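Side-chain contacts in carbohydrate kinase, FGGY (Rhodospirillum rubrum, PDB 3IFR), which probably phosphorylates D-xylulose at the expense of ATP, as a xylulose kinase of the FGGY carbohydrate kinase family: residues A[116-121]-A[132-137]; A[180-183]-A[187-190]. One frame throughout, in Å; residues are numbered along the deposited sequence.

Interaction 1 of 2, residues A[116-121]-A[132-137]; sequences ELRAEV and NGVTQQ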
ATOM      1  N   GLU A 116     -13.993 -19.345  10.156  1.00 27.57           N
ATOM      2  CA  GLU A 116     -15.401 -19.249  10.543  1.00 31.40           C
ATOM      3  C   GLU A 116     -16.153 -18.266   9.681  1.00 29.73           C
ATOM      4  O   GLU A 116     -17.238 -18.558   9.207  1.00 33.67           O
ATOM      5  CB  GLU A 116     -15.577 -18.831  12.009  1.00 33.02           C
ATOM      6  CG  GLU A 116     -14.600 -19.461  12.940  1.00 33.41           C
ATOM      7  CD  GLU A 116     -14.845 -19.056  14.361  1.00 39.51           C
ATOM      8  OE1 GLU A 116     -14.160 -18.116  14.841  1.00 39.32           O
ATOM      9  OE2 GLU A 116     -15.744 -19.663  15.001  1.00 48.05           O
ATOM     10  N   LEU A 117     -15.590 -17.077   9.520  1.00 29.53           N
ATOM     11  CA  LEU A 117     -16.218 -16.042   8.711  1.00 31.93           C
ATOM     12  C   LEU A 117     -16.517 -16.625   7.346  1.00 30.80           C
ATOM     13  O   LEU A 117     -17.629 -16.540   6.819  1.00 31.01           O
ATOM     14  CB  LEU A 117     -15.281 -14.828   8.570  1.00 28.97           C
ATOM     15  CG  LEU A 117     -15.294 -13.953   9.816  1.00 29.06           C
ATOM     16  CD1 LEU A 117     -14.222 -12.879   9.757  1.00 23.93           C
ATOM     17  CD2 LEU A 117     -16.706 -13.389  10.022  1.00 24.67           C
ATOM     18  N   ARG A 118     -15.488 -17.215   6.772  1.00 30.14           N
ATOM     19  CA  ARG A 118     -15.615 -17.823   5.455  1.00 35.58           C
ATOM     20  C   ARG A 118     -16.710 -18.909   5.436  1.00 33.56           C
ATOM     21  O   ARG A 118     -17.432 -19.032   4.465  1.00 35.19           O
ATOM     22  CB  ARG A 118     -14.263 -18.369   5.034  1.00 31.12           C
ATOM     23  CG  ARG A 118     -14.037 -18.294   3.628  1.00 35.62           C
ATOM     24  CD  ARG A 118     -12.743 -17.621   3.357  1.00 39.49           C
ATOM     25  NE  ARG A 118     -11.622 -18.503   3.597  1.00 41.72           N
ATOM     26  CZ  ARG A 118     -10.361 -18.133   3.416  1.00 45.63           C
ATOM     27  NH1 ARG A 118     -10.102 -16.901   2.994  1.00 36.32           N
ATOM     28  NH2 ARG A 118      -9.365 -18.985   3.661  1.00 50.92           N
ATOM     29  N   ALA A 119     -16.858 -19.653   6.526  1.00 30.11           N
ATOM     30  CA  ALA A 119     -17.901 -20.674   6.612  1.00 33.40           C
ATOM     31  C   ALA A 119     -19.287 -20.094   6.896  1.00 35.02           C
ATOM     32  O   ALA A 119     -20.313 -20.707   6.570  1.00 33.70           O
ATOM     33  CB  ALA A 119     -17.550 -21.708   7.678  1.00 29.18           C
ATOM     34  N   GLU A 120     -19.309 -18.910   7.497  1.00 34.08           N
ATOM     35  CA  GLU A 120     -20.548 -18.279   7.891  1.00 30.66           C
ATOM     36  C   GLU A 120     -21.139 -17.271   6.875  1.00 33.56           C
ATOM     37  O   GLU A 120     -22.336 -16.997   6.916  1.00 32.91           O
ATOM     38  CB  GLU A 120     -20.358 -17.659   9.267  1.00 33.92           C
ATOM     39  CG  GLU A 120     -21.377 -16.616   9.672  1.00 30.72           C
ATOM     40  CD  GLU A 120     -20.861 -15.818  10.845  1.00 35.28           C
ATOM     41  OE1 GLU A 120     -19.861 -16.278  11.452  1.00 34.84           O
ATOM     42  OE2 GLU A 120     -21.427 -14.741  11.153  1.00 35.36           O
ATOM     43  N   VAL A 121     -20.331 -16.734   5.957  1.00 34.26           N
ATOM     44  CA  VAL A 121     -20.874 -15.899   4.867  1.00 35.54           C
ATOM     45  C   VAL A 121     -20.412 -16.346   3.480  1.00 35.56           C
ATOM     46  O   VAL A 121     -19.449 -17.119   3.343  1.00 35.76           O
ATOM     47  CB  VAL A 121     -20.509 -14.408   5.021  1.00 36.66           C
ATOM     48  CG1 VAL A 121     -20.987 -13.874   6.365  1.00 36.18           C
ATOM     49  CG2 VAL A 121     -18.991 -14.233   4.873  1.00 34.61           C
ATOM     50  N   ASN A 132     -13.501  -6.271  -1.096  1.00 28.10           N
ATOM     51  CA  ASN A 132     -12.351  -6.842  -0.389  1.00 26.41           C
ATOM     52  C   ASN A 132     -12.715  -8.239   0.093  1.00 27.76           C
ATOM     53  O   ASN A 132     -13.891  -8.507   0.322  1.00 29.59           O
ATOM     54  CB  ASN A 132     -12.001  -5.968   0.798  1.00 23.69           C
ATOM     55  CG  ASN A 132     -11.321  -4.703   0.377  1.00 24.53           C
ATOM     56  OD1 ASN A 132     -10.091  -4.619   0.388  1.00 25.80           O
ATOM     57  ND2 ASN A 132     -12.111  -3.723  -0.077  1.00 26.24           N
ATOM     58  N   GLY A 133     -11.732  -9.120   0.242  1.00 20.81           N
ATOM     59  CA  GLY A 133     -12.014 -10.514   0.485  1.00 22.48           C
ATOM     60  C   GLY A 133     -12.086 -10.851   1.959  1.00 22.93           C
ATOM     61  O   GLY A 133     -11.686 -10.065   2.824  1.00 22.76           O
ATOM     62  N   VAL A 134     -12.608 -12.036   2.254  1.00 20.83           N
ATOM     63  CA  VAL A 134     -12.605 -12.524   3.600  1.00 18.62           C
ATOM     64  C   VAL A 134     -11.207 -12.977   3.972  1.00 18.07           C
ATOM     65  O   VAL A 134     -10.765 -14.043   3.580  1.00 17.68           O
ATOM     66  CB  VAL A 134     -13.536 -13.660   3.750  1.00 23.98           C
ATOM     67  CG1 VAL A 134     -13.495 -14.108   5.202  1.00 25.95           C
ATOM     68  CG2 VAL A 134     -14.937 -13.199   3.397  1.00 22.38           C
ATOM     69  N   THR A 135     -10.495 -12.140   4.708  1.00 16.80           N
ATOM     70  CA  THR A 135      -9.103 -12.429   5.026  1.00 19.02           C
ATOM     71  C   THR A 135      -8.779 -11.947   6.450  1.00 18.66           C
ATOM     72  O   THR A 135      -9.606 -11.269   7.080  1.00 16.07           O
ATOM     73  CB  THR A 135      -8.089 -11.811   3.965  1.00 19.60           C
ATOM     74  OG1 THR A 135      -7.890 -10.402   4.195  1.00 16.71           O
ATOM     75  CG2 THR A 135      -8.563 -12.025   2.517  1.00 16.89           C
ATOM     76  N   GLN A 136      -7.591 -12.302   6.948  1.00 16.24           N
ATOM     77  CA  GLN A 136      -7.131 -11.796   8.231  1.00 15.63           C
ATOM     78  C   GLN A 136      -6.932 -10.288   8.229  1.00 16.18           C
ATOM     79  O   GLN A 136      -6.728  -9.702   9.252  1.00 16.38           O
ATOM     80  CB  GLN A 136      -5.817 -12.439   8.655  1.00 18.40           C
ATOM     81  CG  GLN A 136      -5.889 -13.928   8.875  1.00 23.71           C
ATOM     82  CD  GLN A 136      -4.663 -14.460   9.617  1.00 29.74           C
ATOM     83  OE1 GLN A 136      -4.069 -15.479   9.208  1.00 29.31           O
ATOM     84  NE2 GLN A 136      -4.268 -13.766  10.706  1.00 24.46           N
ATOM     85  N   GLN A 137      -6.977  -9.640   7.080  1.00 18.20           N
ATOM     86  CA  GLN A 137      -6.783  -8.205   7.105  1.00 21.12           C
ATOM     87  C   GLN A 137      -8.064  -7.452   7.489  1.00 18.77           C
ATOM     88  O   GLN A 137      -8.022  -6.304   7.919  1.00 16.53           O
ATOM     89  CB  GLN A 137      -6.269  -7.764   5.768  1.00 24.14           C
ATOM     90  CG  GLN A 137      -5.108  -6.866   5.867  1.00 31.65           C
ATOM     91  CD  GLN A 137      -4.017  -7.296   4.914  1.00 42.63           C
ATOM     92  OE1 GLN A 137      -3.199  -8.164   5.251  1.00 44.42           O
ATOM     93  NE2 GLN A 137      -4.008  -6.711   3.707  1.00 41.83           N
TER
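V134 presents both of its methyl groups to one side of the helix 111-120, and L117, R118 and V121 receive them near that helix's C-terminal end. The setting is a helix-to-loop packing in the N-terminal domain of an FGGY kinase: the loop 132-137 returns past the helix after one intervening helix, 123-130. CG1 of V134 lies anti to the backbone N (chi1 -179°), a rotation that carries it to 3.9 Å from CB of L117. The same methyl stands 4.0 Å from CD of R118, whose aliphatic part passes obliquely over the valine. CG2 faces V121, the first residue to depart from helical backbone angles, and its nearest approach there is a looser 4.4 Å to CG2 of that valine.

R118 is exposed, and its side chain bends at chi2 and chi3, which brings NH1 to V134 O at 3.0 Å; at an N-H...O angle of 121° this hydrogen bond is weak. Further out, S123 and F126 of the intervening helix also touch V134, while T140, A141 and R144 of helix 139-149 pack on L117. Salt bridges from E116 to R148 and from E120 to R144 tie helix 111-120 to that same helix. Beyond V134 the loop turns through an ST turn, in which Q137 N donates to T135 OG1 at 3.1 Å.

Interaction 2 of 2, residues A[180-183]-A[187-190]; sequences NWAL and FIDL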
ATOM      1  N   ASN A 180     -11.683   4.476   3.687  1.00 17.06           N
ATOM      2  CA  ASN A 180     -10.856   3.389   3.203  1.00 17.24           C
ATOM      3  C   ASN A 180     -10.475   2.403   4.323  1.00 18.42           C
ATOM      4  O   ASN A 180     -10.342   1.203   4.091  1.00 18.67           O
ATOM      5  CB  ASN A 180      -9.620   3.957   2.506  1.00 18.52           C
ATOM      6  CG  ASN A 180      -9.823   4.161   0.993  1.00 20.53           C
ATOM      7  OD1 ASN A 180     -10.452   3.332   0.306  1.00 18.39           O
ATOM      8  ND2 ASN A 180      -9.258   5.248   0.471  1.00 17.69           N
ATOM      9  N   TRP A 181     -10.277   2.924   5.531  1.00 14.89           N
ATOM     10  CA  TRP A 181     -10.102   2.051   6.672  1.00 17.87           C
ATOM     11  C   TRP A 181     -11.354   1.138   6.800  1.00 21.48           C
ATOM     12  O   TRP A 181     -11.237  -0.099   6.926  1.00 20.88           O
ATOM     13  CB  TRP A 181      -9.832   2.862   7.950  1.00 17.74           C
ATOM     14  CG  TRP A 181      -9.629   2.002   9.122  1.00 17.72           C
ATOM     15  CD1 TRP A 181      -8.445   1.456   9.544  1.00 17.31           C
ATOM     16  CD2 TRP A 181     -10.632   1.544  10.035  1.00 17.78           C
ATOM     17  NE1 TRP A 181      -8.662   0.684  10.658  1.00 15.81           N
ATOM     18  CE2 TRP A 181      -9.994   0.723  10.982  1.00 17.53           C
ATOM     19  CE3 TRP A 181     -12.020   1.750  10.146  1.00 18.63           C
ATOM     20  CZ2 TRP A 181     -10.696   0.094  12.022  1.00 18.40           C
ATOM     21  CZ3 TRP A 181     -12.705   1.144  11.172  1.00 15.89           C
ATOM     22  CH2 TRP A 181     -12.053   0.316  12.092  1.00 18.99           C
ATOM     23  N   ALA A 182     -12.544   1.741   6.716  1.00 18.36           N
ATOM     24  CA  ALA A 182     -13.781   0.992   6.857  1.00 18.41           C
ATOM     25  C   ALA A 182     -14.030  -0.016   5.711  1.00 19.52           C
ATOM     26  O   ALA A 182     -14.547  -1.114   5.924  1.00 20.85           O
ATOM     27  CB  ALA A 182     -14.967   1.959   7.027  1.00 20.31           C
ATOM     28  N   LEU A 183     -13.649   0.351   4.501  1.00 19.81           N
ATOM     29  CA  LEU A 183     -13.771  -0.510   3.333  1.00 18.02           C
ATOM     30  C   LEU A 183     -12.749  -1.653   3.374  1.00 19.75           C
ATOM     31  O   LEU A 183     -13.100  -2.829   3.257  1.00 20.94           O
ATOM     32  CB  LEU A 183     -13.523   0.333   2.087  1.00 19.88           C
ATOM     33  CG  LEU A 183     -14.279   0.121   0.770  1.00 23.42           C
ATOM     34  CD1 LEU A 183     -13.293   0.193  -0.474  1.00 23.23           C
ATOM     35  CD2 LEU A 183     -15.097  -1.132   0.748  1.00 18.85           C
ATOM     36  N   PHE A 187     -16.372  -3.005   6.628  1.00 18.55           N
ATOM     37  CA  PHE A 187     -17.587  -2.384   7.119  1.00 20.47           C
ATOM     38  C   PHE A 187     -18.441  -1.654   6.093  1.00 25.68           C
ATOM     39  O   PHE A 187     -19.611  -1.326   6.372  1.00 27.80           O
ATOM     40  CB  PHE A 187     -17.272  -1.439   8.268  1.00 23.28           C
ATOM     41  CG  PHE A 187     -16.579  -2.101   9.421  1.00 22.32           C
ATOM     42  CD1 PHE A 187     -16.972  -3.361   9.852  1.00 22.12           C
ATOM     43  CD2 PHE A 187     -15.534  -1.462  10.089  1.00 24.05           C
ATOM     44  CE1 PHE A 187     -16.320  -3.986  10.919  1.00 22.15           C
ATOM     45  CE2 PHE A 187     -14.901  -2.081  11.195  1.00 20.59           C
ATOM     46  CZ  PHE A 187     -15.302  -3.338  11.592  1.00 20.13           C
ATOM     47  N   ILE A 188     -17.889  -1.392   4.916  1.00 24.84           N
ATOM     48  CA  ILE A 188     -18.612  -0.592   3.929  1.00 25.99           C
ATOM     49  C   ILE A 188     -19.122  -1.386   2.728  1.00 26.93           C
ATOM     50  O   ILE A 188     -18.415  -2.236   2.191  1.00 26.26           O
ATOM     51  CB  ILE A 188     -17.770   0.577   3.419  1.00 24.89           C
ATOM     52  CG1 ILE A 188     -17.651   1.627   4.521  1.00 24.62           C
ATOM     53  CG2 ILE A 188     -18.404   1.176   2.157  1.00 22.85           C
ATOM     54  CD1 ILE A 188     -16.639   2.674   4.219  1.00 23.72           C
ATOM     55  N   ASP A 189     -20.361  -1.094   2.340  1.00 27.61           N
ATOM     56  CA  ASP A 189     -20.960  -1.564   1.100  1.00 31.57           C
ATOM     57  C   ASP A 189     -20.661  -0.553   0.000  1.00 32.97           C
ATOM     58  O   ASP A 189     -21.075   0.597   0.102  1.00 30.73           O
ATOM     59  CB  ASP A 189     -22.482  -1.658   1.269  1.00 35.59           C
ATOM     60  CG  ASP A 189     -23.160  -2.369   0.114  1.00 34.55           C
ATOM     61  OD1 ASP A 189     -23.817  -3.382   0.372  1.00 35.14           O
ATOM     62  OD2 ASP A 189     -23.011  -1.946  -1.050  1.00 37.54           O
ATOM     63  N   LEU A 190     -19.918  -0.993  -1.023  1.00 35.99           N
ATOM     64  CA  LEU A 190     -19.602  -0.199  -2.219  1.00 34.46           C
ATOM     65  C   LEU A 190     -20.853   0.463  -2.771  1.00 38.43           C
ATOM     66  O   LEU A 190     -20.863   1.669  -3.013  1.00 44.88           O
ATOM     67  CB  LEU A 190     -19.031  -1.103  -3.304  1.00 36.02           C
ATOM     68  CG  LEU A 190     -17.541  -1.103  -3.667  1.00 39.25           C
ATOM     69  CD1 LEU A 190     -16.654  -0.512  -2.588  1.00 30.09           C
ATOM     70  CD2 LEU A 190     -17.086  -2.529  -4.054  1.00 35.69           C
TER
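W181 meets F187 through the far side of its six-membered ring. A chi1 near 180° swings the indole away from its own backbone nitrogen, and the ring system projects outward from the helix, bringing CH2 to 3.8 Å from CE2 of F187. CZ3 comes in at the edge of the phenyl ring, in its plane, yet the two planes are inclined at 54° and the pair is neither a stack nor a T-shape. The indole is anchored at its other end, where NE1 donates to A88 O, and V139 of helix 139-149 touches both rings.

A182 contributes backbone and side chain alike. Its carbonyl oxygen accepts from F187 N at 2.7 Å, while its CB is pressed against CD1 of I188 at 3.3 Å, closer than usual van der Waals contact. Here the chain leaves helix 179-185 and folds straight back on it, so that the short, weakly bonded strand at about 188-189, antiparallel to 194-195, packs against the helix it follows.

L183 closes the contact: CD2 lies 4.1 Å from CB of I188 and 3.7 Å from CD1 of L190, the two leucine side chains crossing at about a right angle. Cutting this side chain back to an alanine is likely to leave L190 without its apolar mate on the helix and to open a gap beside I188. Y288 also touches L183, and L286 touches L190.

In the fold
Both interactions lie in the N-terminal domain of the family, on the same side of the chain's centre and in series along the sequence, with centres about 15 Å apart. Interaction 1 is the more peripheral, about 21 Å from the chain's centre against about 16 Å for the buried interaction 2. They touch where N132 ND2 packs 3.6 Å from L183 O. Helix 139-149 joins them: T140 touches both L117 and F187. R129, in the helix between the segments of interaction 1, forms a salt bridge with D189, and L286 meets both N132 and L190. Both are packings between sequence neighbours, 11 and 4 residues apart at the closest ends; no substrate or nucleotide site is assigned to either contact.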